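Local coordinates for protein delta-aminolevulinic acid dehydratase (Toxoplasma gondii ME49, PDB 3OBK) that catalyses the condensation of two molecules of 5-aminolevulinic acid into porphobilinogen, the pyrrole building block of tetrapyrroles such as heme, at residues Gly294-Ala297 and Met298-Ala302; Gly306-Glu310 and Lys311-Leu315; Ala334-Ala337 and Ala338-Val342. All coordinates share one frame; numbering follows the deposited sequence.

Contact 1 (Gly294-Ala297 and Met298-Ala302); sequences GEYA and MLKAA
Tyr-296 and Lys-300, one helical turn apart, form an i to i+4 pair on helix 293-305, which follows strand 287-291 of the TIM barrel. The aliphatic part of Lys-300 lies alongside the tyrosine, both side chains pointing the same way, and Lys-300 CG makes a CH-pi contact 4.2 Å from the centroid of the Tyr-296 ring, over its face but nearer the rim than the middle. With CG of Tyr-296 anti to the backbone N (chi1 179°), the ring extends beside the lysine chain, whose bend at chi2 (-75°) brings Lys-300 CE to 3.3 Å from Tyr-296 OH. Their polar ends also have partners beyond the helix: Tyr-296 OH hydrogen-bonds to Pro-65 O and Gln-67, and Lys-300 NZ makes a salt bridge to Glu-310. Beneath the pair, Lys-300 N donates an almost straight hydrogen bond of 3.1 Å to Tyr-296 O. One residue on, Ala-301 N donates to Ala-297 O at 2.7 Å. On another side of the helix, Met-298 packs on Met-298 of a second subunit and Ala-301 on its counterpart there, placing this helix at a subunit interface. A water links the two polar ends, accepting from Lys-300 NZ at 3.2 Å and donating a weak, longer bond to Tyr-296 OH.

Contact 2 (Gly306-Glu310 and Lys311-Leu315); sequences GYISE and KDTVL
Ser-309 O receives the backbone N-H of Thr-313 at 3.2 Å, and the OG1 hydroxyl of Thr-313 lies 2.8 Å from the same Ser-309 O. That Thr-313 OG1 is also 3.2 Å from Glu-310 O, so its single proton has two carbonyls to choose from. Chi1 of Thr-313 (63°) sets OG1 between its own backbone N and carbonyl carbon, within reach of both carbonyls. Glu-310 O in turn accepts from Val-314 N at 2.9 Å. Ser-309 OG is 2.9 Å from Asp-312 OD2 in a weak hydrogen bond, and it accepts a long, weak one from Asp-312 N. This is an N-cap, with Ser-309 standing just before helix 310-324 and its side chain covering a backbone N-H of the first turn. The connection from helix 293-305 is short, beginning with a Schellman motif at Gly-306, whose positive phi turns the chain out of the previous helix. Glu-310, its chain extended, hydrogen-bonds through OE1 to the hydroxyl of Tyr-333. Packing completes the turn: Ile-308 crosses Thr-313 at a slant, with Ile-308 CD1 3.5 Å from Thr-313 OG1 and Ile-308 CB 4.0 Å from Thr-313 CG2. Ile-308 also rests on Leu-299 and Ala-302 of the preceding helix and on Met-298 of a second subunit.

Contact 3 (Ala334-Ala337 and Ala338-Val342); sequences AKEA and AKWMV
Trp-340 lies against Glu-336, one turn earlier on the same helix. Trp-340 CB sits 3.5 Å from Ala-337 O and a little farther from Glu-336 O. With CG anti to the carbonyl carbon (chi1 -75°), the indole folds back along the helix, and its CG and CD2 come close to Glu-336 O, which stands over one face of the ring, away from its middle. Trp-340 CE3 reaches 3.8 Å from Ala-337 CA. Farther out, CZ2 and CH2 meet the side chain of Glu-336, whose CG lies 3.6 Å from Trp-340 CZ2. That Glu-336 CG makes a CH-pi contact over the face of the six-membered ring of Trp-340, 3.9 Å from its centroid. The glutamate chain bends at chi2 (94°), and the carboxylate plane is turned 35° from that of the ring. Glu-336 OE2 lies 4.2 Å from Lys-339 NZ, beyond salt-bridge range, although the opposite charges probably attract weakly. Beneath these groups Trp-340 N donates to Glu-336 O at 3.1 Å. Lys-335 NZ makes salt bridges to Glu-78 and Glu-81. The indole also packs on Lys-311 and Val-314 of helix 310-324, while Ala-334 and Ala-337 rest on strand 46-53. Glu-336 and Trp-340 thus make a CH-pi pair across one turn of helix 334-346, on the outside of the TIM barrel, just after its strand 328-331.

Overall arrangement
From the N-terminal side, contact 1 (294-297 with 298-302) lies on helix 293-305, contact 2 (306-310 with 311-315) spans the turn into helix 310-324, and contact 3 (334-337 with 338-342) follows strand 328-331 on helix 334-346. Each joins adjacent segments, so none closes a long loop, and they run in series without nesting or crossing. Beyond the Lys-300 to Glu-310 salt bridge, contacts 1 and 2 are joined by a probable hydrogen bond between Ala-302 O and Tyr-307 N (3.1 Å) and by Leu-299 packing on Thr-313; both also meet a second subunit. Trp-340 ties contact 3 to contact 2, touching Leu-315 as well. Contacts 1 and 3 do not touch, their centres about 17 Å apart.

Contact 1 (Gly294-Ala297 and Met298-Ala302)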
loop_
_atom_site.group_PDB
_atom_site.type_symbol
_atom_site.label_atom_id
_atom_site.label_comp_id
_atom_site.label_asym_id
_atom_site.label_seq_id
_atom_site.Cartn_x
_atom_site.Cartn_y
_atom_site.Cartn_z
ATOM N N GLY A 294 -29.609 -21.810 -7.935
ATOM C CA GLY A 294 -29.104 -23.009 -7.282
ATOM C C GLY A 294 -28.911 -22.806 -5.798
ATOM O O GLY A 294 -29.209 -23.685 -5.004
ATOM N N GLU A 295 -28.406 -21.637 -5.440
ATOM C CA GLU A 295 -28.256 -21.260 -4.042
ATOM C C GLU A 295 -29.620 -21.211 -3.349
ATOM O O GLU A 295 -29.740 -21.672 -2.234
ATOM C CB GLU A 295 -27.550 -19.916 -3.913
ATOM C CG GLU A 295 -26.119 -19.884 -4.495
ATOM C CD GLU A 295 -25.495 -18.527 -4.347
ATOM O OE1 GLU A 295 -25.142 -18.180 -3.188
ATOM O OE2 GLU A 295 -25.414 -17.806 -5.388
ATOM N N TYR A 296 -30.621 -20.671 -4.040
ATOM C CA TYR A 296 -32.006 -20.613 -3.570
ATOM C C TYR A 296 -32.586 -21.998 -3.316
ATOM O O TYR A 296 -33.175 -22.259 -2.283
ATOM C CB TYR A 296 -32.871 -19.872 -4.619
ATOM C CG TYR A 296 -34.351 -19.758 -4.266
ATOM C CD1 TYR A 296 -34.812 -18.761 -3.404
ATOM C CD2 TYR A 296 -35.281 -20.648 -4.798
ATOM C CE1 TYR A 296 -36.189 -18.646 -3.088
ATOM C CE2 TYR A 296 -36.614 -20.544 -4.504
ATOM C CZ TYR A 296 -37.073 -19.555 -3.634
ATOM O OH TYR A 296 -38.419 -19.487 -3.341
ATOM N N ALA A 297 -32.363 -22.892 -4.266
ATOM C CA ALA A 297 -32.837 -24.276 -4.171
ATOM C C ALA A 297 -32.243 -24.979 -2.956
ATOM O O ALA A 297 -32.947 -25.686 -2.233
ATOM C CB ALA A 297 -32.499 -25.032 -5.440
ATOM N N MET A 298 -30.956 -24.767 -2.709
ATOM C CA MET A 298 -30.319 -25.407 -1.576
ATOM C C MET A 298 -30.996 -25.039 -0.241
ATOM O O MET A 298 -31.269 -25.892 0.597
ATOM C CB MET A 298 -28.835 -25.061 -1.551
ATOM C CG MET A 298 -28.009 -25.937 -2.480
ATOM S SD MET A 298 -26.295 -25.354 -2.676
ATOM C CE MET A 298 -25.707 -25.499 -0.988
ATOM N N LEU A 299 -31.260 -23.752 -0.069
ATOM C CA LEU A 299 -31.837 -23.229 1.151
ATOM C C LEU A 299 -33.205 -23.823 1.333
ATOM O O LEU A 299 -33.505 -24.342 2.409
ATOM C CB LEU A 299 -31.935 -21.692 1.098
ATOM C CG LEU A 299 -30.845 -20.921 1.845
ATOM C CD1 LEU A 299 -30.939 -19.410 1.719
ATOM C CD2 LEU A 299 -30.911 -21.304 3.316
ATOM N N LYS A 300 -34.026 -23.723 0.281
ATOM C CA LYS A 300 -35.390 -24.292 0.276
ATOM C C LYS A 300 -35.416 -25.778 0.542
ATOM O O LYS A 300 -36.209 -26.269 1.344
ATOM C CB LYS A 300 -36.078 -24.075 -1.072
ATOM C CG LYS A 300 -36.729 -22.724 -1.234
ATOM C CD LYS A 300 -38.067 -22.600 -0.432
ATOM C CE LYS A 300 -38.575 -21.140 -0.473
ATOM N NZ LYS A 300 -39.736 -20.891 0.384
ATOM N N ALA A 301 -34.550 -26.492 -0.153
ATOM C CA ALA A 301 -34.451 -27.921 0.024
ATOM C C ALA A 301 -34.273 -28.189 1.491
ATOM O O ALA A 301 -34.990 -29.008 2.065
ATOM C CB ALA A 301 -33.318 -28.468 -0.756
ATOM N N ALA A 302 -33.351 -27.476 2.115
ATOM C CA ALA A 302 -32.999 -27.762 3.488
ATOM C C ALA A 302 -34.110 -27.341 4.383
ATOM O O ALA A 302 -34.471 -28.060 5.293
ATOM C CB ALA A 302 -31.705 -27.064 3.885
HETATM O O HOH W 1 -40.809 -18.286 -1.121
#

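Contact 2 (Gly306-Glu310 and Lys311-Leu315)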
loop_
_atom_site.group_PDB
_atom_site.type_symbol
_atom_site.label_atom_id
_atom_site.label_comp_id
_atom_site.label_asym_id
_atom_site.label_seq_id
_atom_site.Cartn_x
_atom_site.Cartn_y
_atom_site.Cartn_z
ATOM N N GLY A 306 -36.480 -29.417 7.060
ATOM C CA GLY A 306 -36.308 -29.008 8.459
ATOM C C GLY A 306 -34.876 -29.124 8.974
ATOM O O GLY A 306 -34.656 -29.089 10.171
ATOM N N TYR A 307 -33.900 -29.276 8.076
ATOM C CA TYR A 307 -32.509 -29.342 8.492
ATOM C C TYR A 307 -32.028 -27.993 9.050
ATOM O O TYR A 307 -31.278 -27.955 10.021
ATOM C CB TYR A 307 -31.596 -29.765 7.342
ATOM C CG TYR A 307 -31.921 -31.092 6.660
ATOM C CD1 TYR A 307 -32.571 -32.151 7.336
ATOM C CD2 TYR A 307 -31.569 -31.290 5.353
ATOM C CE1 TYR A 307 -32.855 -33.359 6.683
ATOM C CE2 TYR A 307 -31.850 -32.461 4.709
ATOM C CZ TYR A 307 -32.488 -33.487 5.362
ATOM O OH TYR A 307 -32.742 -34.619 4.651
ATOM N N ILE A 308 -32.466 -26.896 8.428
ATOM C CA ILE A 308 -32.147 -25.550 8.880
ATOM C C ILE A 308 -33.434 -24.771 9.116
ATOM O O ILE A 308 -34.525 -25.217 8.768
ATOM C CB ILE A 308 -31.264 -24.776 7.860
ATOM C CG1 ILE A 308 -31.993 -24.586 6.513
ATOM C CG2 ILE A 308 -29.934 -25.469 7.680
ATOM C CD1 ILE A 308 -31.146 -23.869 5.431
ATOM N N SER A 309 -33.270 -23.607 9.722
ATOM C CA SER A 309 -34.330 -22.654 9.876
ATOM C C SER A 309 -34.241 -21.678 8.711
ATOM O O SER A 309 -33.209 -21.031 8.535
ATOM C CB SER A 309 -34.181 -21.895 11.179
ATOM O OG SER A 309 -34.771 -20.608 11.022
ATOM N N GLU A 310 -35.318 -21.563 7.934
ATOM C CA GLU A 310 -35.318 -20.767 6.713
ATOM C C GLU A 310 -34.998 -19.305 6.964
ATOM O O GLU A 310 -34.137 -18.728 6.286
ATOM C CB GLU A 310 -36.667 -20.854 5.995
ATOM C CG GLU A 310 -36.556 -20.430 4.535
ATOM C CD GLU A 310 -37.814 -20.658 3.735
ATOM O OE1 GLU A 310 -37.746 -20.732 2.496
ATOM O OE2 GLU A 310 -38.882 -20.750 4.337
ATOM N N LYS A 311 -35.711 -18.725 7.930
ATOM C CA LYS A 311 -35.651 -17.317 8.191
ATOM C C LYS A 311 -34.272 -16.942 8.682
ATOM O O LYS A 311 -33.685 -15.980 8.210
ATOM C CB LYS A 311 -36.709 -16.946 9.235
ATOM C CG LYS A 311 -36.817 -15.458 9.604
ATOM C CD LYS A 311 -38.054 -15.221 10.493
ATOM C CE LYS A 311 -38.011 -13.857 11.217
ATOM N NZ LYS A 311 -39.243 -13.544 12.030
ATOM N N ASP A 312 -33.754 -17.672 9.645
ATOM C CA ASP A 312 -32.493 -17.271 10.252
ATOM C C ASP A 312 -31.389 -17.289 9.207
ATOM O O ASP A 312 -30.597 -16.363 9.116
ATOM C CB ASP A 312 -32.081 -18.222 11.362
ATOM C CG ASP A 312 -32.991 -18.170 12.555
ATOM O OD1 ASP A 312 -33.422 -17.061 12.940
ATOM O OD2 ASP A 312 -33.215 -19.264 13.137
ATOM N N THR A 313 -31.354 -18.365 8.434
ATOM C CA THR A 313 -30.302 -18.597 7.496
ATOM C C THR A 313 -30.425 -17.591 6.335
ATOM O O THR A 313 -29.459 -16.958 5.986
ATOM C CB THR A 313 -30.271 -20.118 7.080
ATOM O OG1 THR A 313 -31.481 -20.483 6.415
ATOM C CG2 THR A 313 -30.144 -21.007 8.326
ATOM N N VAL A 314 -31.624 -17.356 5.806
ATOM C CA VAL A 314 -31.796 -16.323 4.781
ATOM C C VAL A 314 -31.288 -14.962 5.267
ATOM O O VAL A 314 -30.529 -14.318 4.577
ATOM C CB VAL A 314 -33.244 -16.197 4.267
ATOM C CG1 VAL A 314 -33.423 -14.924 3.465
ATOM C CG2 VAL A 314 -33.610 -17.395 3.381
ATOM N N LEU A 315 -31.671 -14.543 6.468
ATOM C CA LEU A 315 -31.272 -13.238 6.991
ATOM C C LEU A 315 -29.779 -13.118 7.251
ATOM O O LEU A 315 -29.235 -12.007 7.151
ATOM C CB LEU A 315 -32.038 -12.897 8.284
ATOM C CG LEU A 315 -33.573 -12.752 8.186
ATOM C CD1 LEU A 315 -34.280 -12.474 9.517
ATOM C CD2 LEU A 315 -33.919 -11.689 7.157
#

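Contact 3 (Ala334-Ala337 and Ala338-Val342)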
loop_
_atom_site.group_PDB
_atom_site.type_symbol
_atom_site.label_atom_id
_atom_site.label_comp_id
_atom_site.label_asym_id
_atom_site.label_seq_id
_atom_site.Cartn_x
_atom_site.Cartn_y
_atom_site.Cartn_z
ATOM N N ALA A 334 -35.968 -12.018 -2.041
ATOM C CA ALA A 334 -36.058 -10.580 -1.781
ATOM C C ALA A 334 -37.391 -10.235 -1.173
ATOM O O ALA A 334 -37.450 -9.603 -0.127
ATOM C CB ALA A 334 -35.848 -9.801 -3.033
ATOM N N LYS A 335 -38.471 -10.687 -1.801
ATOM C CA LYS A 335 -39.794 -10.385 -1.263
ATOM C C LYS A 335 -39.941 -10.960 0.130
ATOM O O LYS A 335 -40.466 -10.321 1.047
ATOM C CB LYS A 335 -40.897 -10.918 -2.168
ATOM C CG LYS A 335 -42.302 -10.581 -1.664
ATOM C CD LYS A 335 -43.404 -11.195 -2.510
ATOM C CE LYS A 335 -43.752 -12.654 -2.116
ATOM N NZ LYS A 335 -44.647 -13.361 -3.103
ATOM N N GLU A 336 -39.475 -12.177 0.306
ATOM C CA GLU A 336 -39.712 -12.829 1.567
ATOM C C GLU A 336 -38.925 -12.148 2.668
ATOM O O GLU A 336 -39.426 -11.986 3.774
ATOM C CB GLU A 336 -39.342 -14.287 1.483
ATOM C CG GLU A 336 -40.082 -15.117 2.513
ATOM C CD GLU A 336 -41.334 -15.703 1.943
ATOM O OE1 GLU A 336 -41.199 -16.647 1.132
ATOM O OE2 GLU A 336 -42.414 -15.220 2.295
ATOM N N ALA A 337 -37.711 -11.701 2.358
ATOM C CA ALA A 337 -36.896 -11.018 3.371
ATOM C C ALA A 337 -37.541 -9.693 3.798
ATOM O O ALA A 337 -37.639 -9.366 5.016
ATOM C CB ALA A 337 -35.453 -10.792 2.869
ATOM N N ALA A 338 -37.984 -8.933 2.800
ATOM C CA ALA A 338 -38.572 -7.628 3.065
ATOM C C ALA A 338 -39.818 -7.828 3.929
ATOM O O ALA A 338 -40.081 -7.066 4.867
ATOM C CB ALA A 338 -38.889 -6.883 1.755
ATOM N N LYS A 339 -40.551 -8.894 3.638
ATOM C CA LYS A 339 -41.784 -9.141 4.345
ATOM C C LYS A 339 -41.476 -9.409 5.800
ATOM O O LYS A 339 -42.117 -8.858 6.679
ATOM C CB LYS A 339 -42.531 -10.311 3.719
ATOM C CG LYS A 339 -43.933 -10.544 4.229
ATOM C CD LYS A 339 -44.572 -11.682 3.432
ATOM C CE LYS A 339 -45.776 -12.280 4.131
ATOM N NZ LYS A 339 -46.052 -13.615 3.551
ATOM N N TRP A 340 -40.485 -10.249 6.055
ATOM C CA TRP A 340 -40.112 -10.544 7.409
ATOM C C TRP A 340 -39.709 -9.279 8.123
ATOM O O TRP A 340 -40.086 -9.039 9.262
ATOM C CB TRP A 340 -38.965 -11.529 7.439
ATOM C CG TRP A 340 -39.354 -12.927 7.116
ATOM C CD1 TRP A 340 -40.510 -13.571 7.475
ATOM C CD2 TRP A 340 -38.565 -13.883 6.412
ATOM N NE1 TRP A 340 -40.486 -14.859 7.017
ATOM C CE2 TRP A 340 -39.299 -15.077 6.367
ATOM C CE3 TRP A 340 -37.303 -13.845 5.828
ATOM C CZ2 TRP A 340 -38.817 -16.221 5.752
ATOM C CZ3 TRP A 340 -36.822 -14.976 5.207
ATOM C CH2 TRP A 340 -37.569 -16.149 5.173
ATOM N N MET A 341 -38.929 -8.461 7.445
ATOM C CA MET A 341 -38.486 -7.220 8.035
ATOM C C MET A 341 -39.675 -6.321 8.334
ATOM O O MET A 341 -39.751 -5.744 9.434
ATOM C CB MET A 341 -37.478 -6.523 7.121
ATOM C CG MET A 341 -36.119 -7.198 7.091
ATOM S SD MET A 341 -34.946 -6.466 5.930
ATOM C CE MET A 341 -34.680 -4.931 6.753
ATOM N N VAL A 342 -40.617 -6.217 7.387
ATOM C CA VAL A 342 -41.771 -5.319 7.580
ATOM C C VAL A 342 -42.711 -5.860 8.652
ATOM O O VAL A 342 -43.135 -5.134 9.504
ATOM C CB VAL A 342 -42.492 -4.994 6.261
ATOM C CG1 VAL A 342 -43.794 -4.222 6.518
ATOM C CG2 VAL A 342 -41.533 -4.197 5.317
#